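Local coordinates for adhesion G-protein coupled receptor G6 (Danio rerio, PDB 6V55) that is a calcium-binding adhesion G-protein-coupled receptor of the cell surface, probably acting in cell adhesion and in the control of myelination, at residues A[9-14]-A[108-112]. Residue numbers count along the deposited sequence, not the author numbering.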
# COMPACT_ATOMS: atom_id res chain seq x y z
N LEU A 9 6.83 -2.53 -11.41
CA LEU A 9 7.63 -1.40 -11.87
C LEU A 9 9.09 -1.83 -11.95
O LEU A 9 9.65 -2.31 -10.96
CB LEU A 9 7.45 -0.19 -10.95
CG LEU A 9 5.98 0.13 -10.62
CD1 LEU A 9 5.84 1.27 -9.60
CD2 LEU A 9 5.21 0.45 -11.89
N THR A 10 9.69 -1.68 -13.14
CA THR A 10 11.04 -2.19 -13.40
C THR A 10 12.03 -1.11 -13.82
O THR A 10 13.17 -1.46 -14.16
CB THR A 10 11.02 -3.26 -14.50
OG1 THR A 10 10.62 -2.67 -15.75
CG2 THR A 10 10.08 -4.41 -14.17
N ASP A 11 11.66 0.17 -13.82
CA ASP A 11 12.60 1.20 -14.22
C ASP A 11 13.61 1.47 -13.11
O ASP A 11 13.44 1.02 -11.96
CB ASP A 11 11.87 2.49 -14.60
CG ASP A 11 11.20 2.40 -15.97
OD1 ASP A 11 11.41 1.38 -16.68
OD2 ASP A 11 10.47 3.36 -16.34
N SER A 12 14.68 2.21 -13.46
CA SER A 12 15.77 2.44 -12.52
C SER A 12 15.36 3.39 -11.40
O SER A 12 15.84 3.27 -10.27
CB SER A 12 17.00 3.00 -13.25
OG SER A 12 17.09 4.41 -13.11
N GLN A 13 14.48 4.34 -11.71
CA GLN A 13 13.83 5.16 -10.70
C GLN A 13 12.48 5.60 -11.23
O GLN A 13 12.21 5.52 -12.43
CB GLN A 13 14.68 6.37 -10.31
CG GLN A 13 15.41 6.99 -11.49
CD GLN A 13 16.34 8.10 -11.07
OE1 GLN A 13 17.33 7.87 -10.37
NE2 GLN A 13 16.02 9.33 -11.49
N GLY A 14 11.62 6.04 -10.33
CA GLY A 14 10.32 6.51 -10.75
C GLY A 14 9.48 6.96 -9.58
O GLY A 14 9.98 7.23 -8.49
N ILE A 108 4.99 8.09 -3.46
CA ILE A 108 6.17 7.31 -3.15
C ILE A 108 7.14 7.38 -4.33
O ILE A 108 6.73 7.21 -5.48
CB ILE A 108 5.79 5.85 -2.84
CG1 ILE A 108 4.89 5.78 -1.61
CG2 ILE A 108 7.01 4.96 -2.67
CD1 ILE A 108 4.40 4.36 -1.33
N SER A 109 8.41 7.66 -4.05
CA SER A 109 9.47 7.59 -5.04
C SER A 109 10.27 6.32 -4.81
O SER A 109 10.66 6.02 -3.68
CB SER A 109 10.39 8.80 -4.93
OG SER A 109 11.17 8.71 -3.75
N TYR A 110 10.54 5.57 -5.89
CA TYR A 110 11.37 4.39 -5.80
C TYR A 110 12.65 4.58 -6.61
O TYR A 110 12.71 5.36 -7.56
CB TYR A 110 10.64 3.14 -6.28
CG TYR A 110 10.20 3.10 -7.74
CD1 TYR A 110 9.01 3.69 -8.13
CD2 TYR A 110 10.96 2.42 -8.70
CE1 TYR A 110 8.58 3.65 -9.44
CE2 TYR A 110 10.53 2.37 -10.03
CZ TYR A 110 9.34 2.99 -10.39
OH TYR A 110 8.88 2.96 -11.70
N LYS A 111 13.68 3.83 -6.21
CA LYS A 111 15.04 4.04 -6.67
C LYS A 111 15.77 2.71 -6.60
O LYS A 111 15.70 2.02 -5.57
CB LYS A 111 15.72 5.09 -5.78
CG LYS A 111 16.87 5.86 -6.40
CD LYS A 111 17.86 6.28 -5.31
CE LYS A 111 18.17 7.77 -5.34
NZ LYS A 111 19.04 8.13 -4.17
N GLN A 112 16.44 2.32 -7.69
CA GLN A 112 17.31 1.15 -7.71
C GLN A 112 18.70 1.54 -7.20
O GLN A 112 19.37 2.41 -7.78
CB GLN A 112 17.42 0.57 -9.12
CG GLN A 112 16.14 -0.03 -9.64
CD GLN A 112 16.37 -0.90 -10.88
OE1 GLN A 112 17.51 -1.14 -11.27
NE2 GLN A 112 15.28 -1.40 -11.48
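Ile108 lies within 105-114, an inner strand of the four-stranded CUB-domain sheet, but barely touches 9-14; its side chain packs on Ile45, Phe47 and Phe16. Next, Ser109 CA lies 3.5 Å from Gly14 O in a CA-H...O contact. Tyr110 and Gly14 form the antiparallel hydrogen-bonded pair: Tyr110 N donates to Gly14 O and Gly14 N to Tyr110 O, both at 3.1 Å. With chi1 near +60°, the Tyr110 ring lies beneath the edge strand, and Gly14 CA sits over its face, 3.9 Å from the centroid, in a CH-pi contact. An ideal CB on Gly14 would fall 2.6 Å from Tyr110 OH, a clash. Leu9, on the other sheet of the domain, meets the same ring, Leu9 CD1 lying 3.6 Å from Tyr110 CE1. Lys111 and Gln13 form an antiparallel non-hydrogen-bonded pair, both side chains on the exposed face. Gln112 N donates to Ser12 O at 2.8 Å, one residue before strand 13-17 begins, and Gln112 NE2 lies 3.1 Å from Asp11 O. Backbone bonds thus fix the edge-strand register, while the buried tyrosine, under the 9-14 connection, joins the two sheets of the CUB sandwich through apolar packing.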